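Local structure of DNA-damage inducible protein DDI1-like protein (Leishmania major, 5YQ8) at residues Met30-Ala35 against Val82-Ala87; Tyr7-Ile12 against Ile116-Leu121; Gly62-Thr67 against Phe78-Ile83. The protein is probably an aspartic protease of the DDI1 family, hydrolysing peptide bonds through the retropepsin-like domain that forms this chain. All coordinates share one frame; numbering follows the deposited sequence.

Overall arrangement
All three contacts reach the six-stranded mixed sheet of the retropepsin-like domain. Interactions 1 and 3 share Val82 and Ile83 on strand 74-83, which has strand 29-31 on one flank and strand 62-71 on the other; a probable hydrogen bond of 2.9 Å from Met30 N to Tyr81 O ties them together. Interaction 2 lies on the opposite side of the chain's centre, about 19 Å from each of the others between centres. Met30 links all three: its CE packs 3.5 Å from Phe80 CZ and 3.6 Å from Ile12 CD1. The side chains of Gln86 and Tyr7 each lie about 9 Å from that of Asp22, the probable catalytic aspartate.

Interaction 1. Residues Met30-Ala35 against Val82-Ala87; sequences MNKRTA and VIEDQA
Met30 and Asn31 run parallel to Val82 and Ile83 as paired strands. The backbone evidence is a hydrogen bond from Ile83 N to Met30 O at 3.1 Å, supplemented by two CA-H...O contacts, one from Val82 CA to Met30 O and one from Asn31 CA to Ile83 O. Where strand 29-31 gives way to helix 32-37, Lys32 N donates to Ile83 O at 3.1 Å, approaching from above that carbonyl plane, and only weakly to Glu84 O.

Side-chain hydrogen bonding centres on Asn31. Its CG sits between the backbone N and the carbonyl carbon (chi1 56°), and the amide beyond it serves both segments. ND2 reaches Gln86 O at 3.2 Å; the acceptor lies close to the Asn31 amide plane and the N-H...O angle is 159°. At the other end of the amide, OD1 accepts from Thr34 OG1, in the carbonyl plane on a lone pair, and from Thr34 N at 3.1 Å, which stands above that plane. Asn31 occupies the N-cap position, and the bond from Thr34 N is its capping bond.

Apolar contact fills in around these bonds. Val82 CG1 lies 3.9 Å from Lys32 CA, while Gln86 CB meets Asn31 CB at 3.8 Å; Gln86 NE2 stays close to the Met30-Asn31 backbone but bonds to Met88 O. The aliphatic parts of Lys32 and Glu84 cross obliquely, Lys32 CD lying 4.1 Å from Glu84 CG. Lys32 NZ, 4.6 Å from Glu84 OE1, is too far for a salt bridge, though the opposite charges may attract weakly.

ND2 has a second acceptor in Asp89 OD1, so both ends of the buried Asn31 amide have two partners, which would hold its rotation. One side chain thus couples the start of the helix to the turn that follows strand 74-83.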
loop_
_atom_site.group_PDB
_atom_site.type_symbol
_atom_site.label_atom_id
_atom_site.label_comp_id
_atom_site.label_asym_id
_atom_site.label_seq_id
_atom_site.Cartn_x
_atom_site.Cartn_y
_atom_site.Cartn_z
ATOM N N MET A 30 2.435 10.197 -11.071
ATOM C CA MET A 30 3.084 9.768 -12.276
ATOM C C MET A 30 4.344 10.570 -12.491
ATOM O O MET A 30 4.329 11.806 -12.291
ATOM C CB MET A 30 2.125 10.004 -13.455
ATOM C CG MET A 30 2.772 9.898 -14.807
ATOM S SD MET A 30 1.543 10.039 -16.122
ATOM C CE MET A 30 0.608 8.556 -15.967
ATOM N N ASN A 31 5.408 9.925 -12.962
ATOM C CA ASN A 31 6.658 10.679 -13.169
ATOM C C ASN A 31 6.575 11.509 -14.428
ATOM O O ASN A 31 5.749 11.244 -15.275
ATOM C CB ASN A 31 7.921 9.802 -13.085
ATOM C CG ASN A 31 7.899 8.661 -14.045
ATOM O OD1 ASN A 31 6.977 8.571 -14.871
ATOM N ND2 ASN A 31 8.851 7.732 -13.915
ATOM N N LYS A 32 7.380 12.554 -14.527
ATOM C CA LYS A 32 7.387 13.449 -15.695
ATOM C C LYS A 32 7.648 12.707 -16.990
ATOM O O LYS A 32 7.018 12.999 -18.019
ATOM C CB LYS A 32 8.433 14.558 -15.544
ATOM C CG LYS A 32 8.503 15.507 -16.749
ATOM C CD LYS A 32 9.304 16.765 -16.466
ATOM C CE LYS A 32 9.439 17.638 -17.711
ATOM N NZ LYS A 32 9.916 19.010 -17.292
ATOM N N ARG A 33 8.535 11.714 -16.905
ATOM C CA ARG A 33 9.007 10.986 -18.056
ATOM C C ARG A 33 7.861 10.247 -18.653
ATOM O O ARG A 33 7.776 10.179 -19.897
ATOM C CB ARG A 33 10.136 9.996 -17.673
ATOM C CG ARG A 33 10.726 9.222 -18.870
ATOM C CD ARG A 33 12.002 8.460 -18.476
ATOM N NE ARG A 33 11.969 8.140 -17.037
ATOM C CZ ARG A 33 11.454 7.037 -16.495
ATOM N NH1 ARG A 33 10.947 6.068 -17.271
ATOM N NH2 ARG A 33 11.470 6.877 -15.149
ATOM N N THR A 34 6.996 9.670 -17.804
ATOM C CA THR A 34 5.869 8.849 -18.300
ATOM C C THR A 34 4.816 9.702 -18.991
ATOM O O THR A 34 4.362 9.385 -20.111
ATOM C CB THR A 34 5.246 8.069 -17.183
ATOM O OG1 THR A 34 6.207 7.100 -16.785
ATOM C CG2 THR A 34 3.975 7.312 -17.680
ATOM N N ALA A 35 4.429 10.780 -18.346
ATOM C CA ALA A 35 3.433 11.673 -18.919
ATOM C C ALA A 35 3.970 12.274 -20.210
ATOM O O ALA A 35 3.235 12.432 -21.164
ATOM C CB ALA A 35 3.042 12.734 -17.917
ATOM N N VAL A 82 1.936 15.007 -11.052
ATOM C CA VAL A 82 3.079 14.730 -11.888
ATOM C C VAL A 82 4.312 15.278 -11.177
ATOM O O VAL A 82 4.309 16.462 -10.777
ATOM C CB VAL A 82 2.933 15.300 -13.314
ATOM C CG1 VAL A 82 4.179 15.027 -14.107
ATOM C CG2 VAL A 82 1.745 14.662 -14.044
ATOM N N ILE A 83 5.317 14.412 -10.996
ATOM C CA ILE A 83 6.528 14.745 -10.276
ATOM C C ILE A 83 7.745 14.275 -11.074
ATOM O O ILE A 83 7.803 13.114 -11.457
ATOM C CB ILE A 83 6.486 14.099 -8.869
ATOM C CG1 ILE A 83 5.338 14.694 -8.049
ATOM C CG2 ILE A 83 7.803 14.313 -8.154
ATOM C CD1 ILE A 83 5.371 14.531 -6.542
ATOM N N GLU A 84 8.731 15.146 -11.285
ATOM C CA GLU A 84 9.775 14.883 -12.295
ATOM C C GLU A 84 10.560 13.552 -12.120
ATOM O O GLU A 84 10.453 12.649 -12.978
ATOM C CB GLU A 84 10.751 16.079 -12.465
ATOM C CG GLU A 84 11.885 15.766 -13.484
ATOM C CD GLU A 84 13.017 16.774 -13.466
ATOM O OE1 GLU A 84 13.288 17.436 -14.510
ATOM O OE2 GLU A 84 13.674 16.862 -12.393
ATOM N N ASP A 85 11.354 13.449 -11.054
ATOM C CA ASP A 85 12.235 12.269 -10.867
ATOM C C ASP A 85 11.651 11.379 -9.778
ATOM O O ASP A 85 11.988 11.482 -8.625
ATOM C CB ASP A 85 13.694 12.634 -10.502
ATOM C CG ASP A 85 14.440 13.334 -11.623
ATOM O OD1 ASP A 85 14.260 12.976 -12.794
ATOM O OD2 ASP A 85 15.222 14.244 -11.321
ATOM N N GLN A 86 10.755 10.496 -10.198
ATOM C CA GLN A 86 10.183 9.453 -9.387
ATOM C C GLN A 86 10.622 8.123 -10.020
ATOM O O GLN A 86 10.576 7.915 -11.247
ATOM C CB GLN A 86 8.666 9.609 -9.367
ATOM C CG GLN A 86 7.931 8.581 -8.532
ATOM C CD GLN A 86 6.397 8.645 -8.660
ATOM O OE1 GLN A 86 5.717 9.274 -7.851
ATOM N NE2 GLN A 86 5.847 7.930 -9.635
ATOM N N ALA A 87 11.067 7.208 -9.181
ATOM C CA ALA A 87 11.621 5.955 -9.692
ATOM C C ALA A 87 10.547 5.218 -10.480
ATOM O O ALA A 87 10.851 4.666 -11.562
ATOM C CB ALA A 87 12.149 5.077 -8.555
#

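Interaction 2. Residues Tyr7-Ile12 against Ile116-Leu121; sequences YVPCTI and INVPFL
Leu121 lies against the start of strand 7-12, its two methyls going to different partners: CD1 rests 3.8 Å from Tyr7 CB, while CD2 lies 3.7 Å from Pro9 CD. Leu121 and the proline ring slide past each other in opposite directions. Val8 and Phe120, by contrast, lie side by side and point the same way, with Val8 CG1 brought to 3.6 Å from Phe120 CD1. That methyl is anti to the carbonyl carbon (chi1 -69°) and approaches the aromatic ring obliquely. Val118 CG1 fits beside both Pro9 CD, at 3.9 Å, and Val8 CG1.

The contact joins an outermost strand, within this chain, of the six-stranded sheet of the retropepsin-like domain to strand 116-119, at the margin of a separate three-stranded antiparallel sheet. At 114° between strand directions and 7.2 Å between their axes, the two do not pair as sheet neighbours. Their polar link instead involves the residues following strand 116-119: Leu121 N donates to Tyr7 O at 2.9 Å, nearly straight at 170°, and the same oxygen lies in the plane of the Phe120 ring, at its edge. A water bridges the remaining backbone groups of this residue pair, accepting from Tyr7 N at 2.8 Å and donating to Leu121 O. The Tyr7 ring leads away from Leu121 and meets Phe20 with the planes inclined, while Leu111 of strand 110-113 touches both Val8 and Phe120.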
loop_
_atom_site.group_PDB
_atom_site.type_symbol
_atom_site.label_atom_id
_atom_site.label_comp_id
_atom_site.label_asym_id
_atom_site.label_seq_id
_atom_site.Cartn_x
_atom_site.Cartn_y
_atom_site.Cartn_z
ATOM N N TYR A 7 2.305 -4.782 -9.094
ATOM C CA TYR A 7 2.166 -3.954 -10.297
ATOM C C TYR A 7 1.124 -4.533 -11.243
ATOM O O TYR A 7 0.987 -5.709 -11.347
ATOM C CB TYR A 7 3.487 -3.831 -11.025
ATOM C CG TYR A 7 4.519 -3.027 -10.291
ATOM C CD1 TYR A 7 5.282 -3.578 -9.227
ATOM C CD2 TYR A 7 4.825 -1.743 -10.712
ATOM C CE1 TYR A 7 6.211 -2.812 -8.572
ATOM C CE2 TYR A 7 5.798 -0.990 -10.069
ATOM C CZ TYR A 7 6.453 -1.504 -9.006
ATOM O OH TYR A 7 7.376 -0.713 -8.473
ATOM N N VAL A 8 0.361 -3.675 -11.875
ATOM C CA VAL A 8 -0.472 -4.028 -12.984
ATOM C C VAL A 8 -0.074 -3.287 -14.246
ATOM O O VAL A 8 0.363 -2.125 -14.189
ATOM C CB VAL A 8 -1.922 -3.789 -12.657
ATOM C CG1 VAL A 8 -2.391 -4.783 -11.603
ATOM C CG2 VAL A 8 -2.187 -2.327 -12.252
ATOM N N PRO A 9 -0.233 -3.959 -15.406
ATOM C CA PRO A 9 -0.061 -3.211 -16.656
ATOM C C PRO A 9 -1.334 -2.440 -17.054
ATOM O O PRO A 9 -2.416 -2.728 -16.595
ATOM C CB PRO A 9 0.262 -4.289 -17.654
ATOM C CG PRO A 9 -0.561 -5.503 -17.102
ATOM C CD PRO A 9 -0.554 -5.384 -15.632
ATOM N N CYS A 10 -1.169 -1.430 -17.883
ATOM C CA CYS A 10 -2.247 -0.647 -18.452
ATOM C C CYS A 10 -1.703 0.212 -19.588
ATOM O O CYS A 10 -0.508 0.273 -19.808
ATOM C CB CYS A 10 -2.849 0.292 -17.381
ATOM S SG CYS A 10 -1.743 1.523 -16.609
ATOM N N THR A 11 -2.580 0.950 -20.265
ATOM C CA THR A 11 -2.169 1.841 -21.366
ATOM C C THR A 11 -2.810 3.229 -21.204
ATOM O O THR A 11 -3.974 3.335 -20.898
ATOM C CB THR A 11 -2.576 1.266 -22.762
ATOM O OG1 THR A 11 -4.006 1.135 -22.865
ATOM C CG2 THR A 11 -1.974 -0.063 -22.994
ATOM N N ILE A 12 -2.062 4.282 -21.497
ATOM C CA ILE A 12 -2.556 5.631 -21.580
ATOM C C ILE A 12 -2.185 6.165 -22.946
ATOM O O ILE A 12 -0.978 6.280 -23.262
ATOM C CB ILE A 12 -1.900 6.502 -20.518
ATOM C CG1 ILE A 12 -2.128 5.870 -19.129
ATOM C CG2 ILE A 12 -2.456 7.922 -20.570
ATOM C CD1 ILE A 12 -1.683 6.661 -17.912
ATOM N N ILE A 116 -13.851 -7.596 -13.935
ATOM C CA ILE A 116 -12.623 -7.899 -14.654
ATOM C C ILE A 116 -11.480 -7.878 -13.639
ATOM O O ILE A 116 -11.298 -6.906 -12.900
ATOM C CB ILE A 116 -12.334 -6.866 -15.799
ATOM C CG1 ILE A 116 -13.575 -6.601 -16.655
ATOM C CG2 ILE A 116 -11.202 -7.363 -16.650
ATOM C CD1 ILE A 116 -14.186 -7.843 -17.339
ATOM N N ASN A 117 -10.648 -8.910 -13.697
ATOM C CA ASN A 117 -9.495 -9.090 -12.858
ATOM C C ASN A 117 -8.210 -8.999 -13.670
ATOM O O ASN A 117 -7.972 -9.808 -14.518
ATOM C CB ASN A 117 -9.575 -10.470 -12.206
ATOM C CG ASN A 117 -10.910 -10.689 -11.471
ATOM O OD1 ASN A 117 -11.055 -10.400 -10.287
ATOM N ND2 ASN A 117 -11.909 -11.211 -12.209
ATOM N N VAL A 118 -7.376 -8.000 -13.383
ATOM C CA VAL A 118 -6.044 -7.886 -13.953
ATOM C C VAL A 118 -5.104 -8.600 -12.981
ATOM O O VAL A 118 -4.965 -8.176 -11.856
ATOM C CB VAL A 118 -5.576 -6.416 -14.032
ATOM C CG1 VAL A 118 -4.328 -6.242 -14.861
ATOM C CG2 VAL A 118 -6.612 -5.610 -14.703
ATOM N N PRO A 119 -4.357 -9.610 -13.448
ATOM C CA PRO A 119 -3.400 -10.276 -12.588
ATOM C C PRO A 119 -2.162 -9.390 -12.418
ATOM O O PRO A 119 -1.781 -8.656 -13.328
ATOM C CB PRO A 119 -3.062 -11.562 -13.333
ATOM C CG PRO A 119 -3.534 -11.393 -14.727
ATOM C CD PRO A 119 -4.204 -10.038 -14.836
ATOM N N PHE A 120 -1.612 -9.434 -11.214
ATOM C CA PHE A 120 -0.396 -8.739 -10.864
ATOM C C PHE A 120 0.698 -9.372 -11.644
ATOM O O PHE A 120 0.739 -10.643 -11.834
ATOM C CB PHE A 120 -0.110 -8.814 -9.360
ATOM C CG PHE A 120 -1.158 -8.097 -8.534
ATOM C CD1 PHE A 120 -1.430 -6.743 -8.741
ATOM C CD2 PHE A 120 -1.928 -8.790 -7.594
ATOM C CE1 PHE A 120 -2.463 -6.102 -8.027
ATOM C CE2 PHE A 120 -2.941 -8.135 -6.881
ATOM C CZ PHE A 120 -3.208 -6.788 -7.100
ATOM N N LEU A 121 1.600 -8.501 -12.074
ATOM C CA LEU A 121 2.690 -8.925 -12.874
ATOM C C LEU A 121 3.606 -9.820 -12.060
ATOM O O LEU A 121 3.834 -9.552 -10.861
ATOM C CB LEU A 121 3.497 -7.741 -13.386
ATOM C CG LEU A 121 2.812 -6.749 -14.314
ATOM C CD1 LEU A 121 3.664 -5.517 -14.387
ATOM C CD2 LEU A 121 2.627 -7.332 -15.703
HETATM O O HOH W 1 3.520 -7.351 -9.073
#

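Interaction 3. Residues Gly62-Thr67 against Phe78-Ile83; sequences GRIHMT and FAFYVI
Phe80 lays its ring beside Ile64 and Thr67, approached obliquely by methyls from both. Ile64 runs alongside the ring in the same direction, CD1 3.5 Å from Phe80 CE1, whereas Thr67 crosses at about a right angle, its CG2 3.3 Å from Phe80 CZ. Phe80 CG lies between its backbone N and carbonyl carbon (chi1 44°), which starts the side chain off toward Ile64. Ile64 CD1 also touches Val82 CG2 at 3.8 Å, extending this buried apolar face.

The two strands form the antiparallel hairpin 62-71/74-83 of the retropepsin-like domain, strand 62-71 being an edge strand of the six-stranded sheet within this chain. Ile64 and Phe80 are a hydrogen-bonded pair; the Ile64 N to Phe80 O bond is 2.7 Å long with an N-H...O angle of 171°. Beyond them the register shifts by one residue at a beta bulge, and pairing resumes with reciprocal bonds between Thr67 and Phe78, Thr67 N to Phe78 O being 3.0 Å.

On the other face, Arg63 and Tyr81 pass each other at a slant, Arg63 CD lying 3.5 Å from Tyr81 CE1, with guanidinium and ring planes 71° apart. Ala79 CB covers one face of the guanidinium, 3.7 Å from Arg63 NH2. Arg63 NH1 donates to His65 ND1 at 3.0 Å, near both group planes, and His65 NE2 bonds in turn to Asp45. Tyr81 also packs on Lys2 of the second subunit.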
loop_
_atom_site.group_PDB
_atom_site.type_symbol
_atom_site.label_atom_id
_atom_site.label_comp_id
_atom_site.label_asym_id
_atom_site.label_seq_id
_atom_site.Cartn_x
_atom_site.Cartn_y
_atom_site.Cartn_z
ATOM N N GLY A 62 2.724 19.334 -11.348
ATOM C CA GLY A 62 1.338 19.714 -11.571
ATOM C C GLY A 62 0.436 18.543 -11.230
ATOM O O GLY A 62 0.887 17.579 -10.592
ATOM N N ARG A 63 -0.836 18.668 -11.623
ATOM C CA ARG A 63 -1.819 17.638 -11.421
ATOM C C ARG A 63 -2.606 17.390 -12.681
ATOM O O ARG A 63 -3.047 18.351 -13.273
ATOM C CB ARG A 63 -2.759 18.043 -10.309
ATOM C CG ARG A 63 -3.699 16.930 -9.818
ATOM C CD ARG A 63 -4.620 17.411 -8.713
ATOM N NE ARG A 63 -5.377 16.302 -8.129
ATOM C CZ ARG A 63 -6.620 15.916 -8.456
ATOM N NH1 ARG A 63 -7.363 16.564 -9.362
ATOM N NH2 ARG A 63 -7.162 14.852 -7.840
ATOM N N ILE A 64 -2.824 16.126 -13.063
ATOM C CA ILE A 64 -3.589 15.787 -14.273
ATOM C C ILE A 64 -4.959 15.437 -13.731
ATOM O O ILE A 64 -5.144 14.464 -12.987
ATOM C CB ILE A 64 -2.927 14.649 -15.025
ATOM C CG1 ILE A 64 -1.802 15.174 -15.894
ATOM C CG2 ILE A 64 -3.872 13.944 -15.959
ATOM C CD1 ILE A 64 -0.993 14.153 -16.660
ATOM N N HIS A 65 -5.951 16.248 -14.052
ATOM C CA HIS A 65 -7.266 16.119 -13.354
ATOM C C HIS A 65 -8.106 14.987 -13.905
ATOM O O HIS A 65 -8.954 14.447 -13.231
ATOM C CB HIS A 65 -8.047 17.441 -13.394
ATOM C CG HIS A 65 -7.289 18.579 -12.815
ATOM N ND1 HIS A 65 -6.796 18.565 -11.537
ATOM C CD2 HIS A 65 -6.920 19.761 -13.351
ATOM C CE1 HIS A 65 -6.196 19.721 -11.291
ATOM N NE2 HIS A 65 -6.240 20.456 -12.386
ATOM N N MET A 66 -7.851 14.645 -15.154
ATOM C CA MET A 66 -8.537 13.551 -15.839
ATOM C C MET A 66 -7.755 13.179 -17.067
ATOM O O MET A 66 -7.485 14.025 -17.892
ATOM C CB MET A 66 -9.970 13.885 -16.245
ATOM C CG MET A 66 -10.719 12.683 -16.813
ATOM S SD MET A 66 -10.471 12.580 -18.555
ATOM C CE MET A 66 -11.511 11.258 -19.010
ATOM N N THR A 67 -7.309 11.925 -17.101
ATOM C CA THR A 67 -6.780 11.300 -18.275
ATOM C C THR A 67 -7.359 9.898 -18.350
ATOM O O THR A 67 -7.404 9.178 -17.351
ATOM C CB THR A 67 -5.235 11.237 -18.265
ATOM O OG1 THR A 67 -4.740 10.587 -19.466
ATOM C CG2 THR A 67 -4.705 10.511 -17.074
ATOM N N PHE A 78 -8.476 8.597 -14.521
ATOM C CA PHE A 78 -7.543 8.861 -13.453
ATOM C C PHE A 78 -7.244 10.327 -13.272
ATOM O O PHE A 78 -7.269 11.104 -14.189
ATOM C CB PHE A 78 -6.231 8.131 -13.712
ATOM C CG PHE A 78 -6.226 6.721 -13.138
ATOM C CD1 PHE A 78 -7.080 5.733 -13.668
ATOM C CD2 PHE A 78 -5.418 6.397 -12.044
ATOM C CE1 PHE A 78 -7.126 4.479 -13.137
ATOM C CE2 PHE A 78 -5.457 5.115 -11.518
ATOM C CZ PHE A 78 -6.305 4.163 -12.067
ATOM N N ALA A 79 -6.907 10.689 -12.041
ATOM C CA ALA A 79 -6.325 12.002 -11.684
ATOM C C ALA A 79 -5.119 11.704 -10.822
ATOM O O ALA A 79 -5.180 10.821 -9.912
ATOM C CB ALA A 79 -7.269 12.851 -10.897
ATOM N N PHE A 80 -4.019 12.379 -11.153
ATOM C CA PHE A 80 -2.802 12.218 -10.407
ATOM C C PHE A 80 -1.854 13.384 -10.510
ATOM O O PHE A 80 -2.010 14.221 -11.380
ATOM C CB PHE A 80 -2.088 10.983 -10.870
ATOM C CG PHE A 80 -2.048 10.834 -12.324
ATOM C CD1 PHE A 80 -1.283 11.660 -13.078
ATOM C CD2 PHE A 80 -2.814 9.869 -12.915
ATOM C CE1 PHE A 80 -1.291 11.509 -14.428
ATOM C CE2 PHE A 80 -2.868 9.727 -14.227
ATOM C CZ PHE A 80 -2.094 10.542 -14.993
ATOM N N TYR A 81 -0.944 13.481 -9.559
ATOM C CA TYR A 81 0.098 14.483 -9.606
ATOM C C TYR A 81 1.200 14.044 -10.529
ATOM O O TYR A 81 1.396 12.885 -10.759
ATOM C CB TYR A 81 0.642 14.726 -8.208
ATOM C CG TYR A 81 -0.367 15.302 -7.266
ATOM C CD1 TYR A 81 -0.902 16.578 -7.490
ATOM C CD2 TYR A 81 -0.775 14.626 -6.136
ATOM C CE1 TYR A 81 -1.810 17.156 -6.635
ATOM C CE2 TYR A 81 -1.653 15.238 -5.237
ATOM C CZ TYR A 81 -2.188 16.497 -5.521
ATOM O OH TYR A 81 -3.115 17.158 -4.753
ATOM N N VAL A 82 1.936 15.007 -11.052
ATOM C CA VAL A 82 3.079 14.730 -11.888
ATOM C C VAL A 82 4.312 15.278 -11.177
ATOM O O VAL A 82 4.309 16.462 -10.777
ATOM C CB VAL A 82 2.933 15.300 -13.314
ATOM C CG1 VAL A 82 4.179 15.027 -14.107
ATOM C CG2 VAL A 82 1.745 14.662 -14.044
ATOM N N ILE A 83 5.317 14.412 -10.996
ATOM C CA ILE A 83 6.528 14.745 -10.276
ATOM C C ILE A 83 7.745 14.275 -11.074
ATOM O O ILE A 83 7.803 13.114 -11.457
ATOM C CB ILE A 83 6.486 14.099 -8.869
ATOM C CG1 ILE A 83 5.338 14.694 -8.049
ATOM C CG2 ILE A 83 7.803 14.313 -8.154
ATOM C CD1 ILE A 83 5.371 14.531 -6.542
#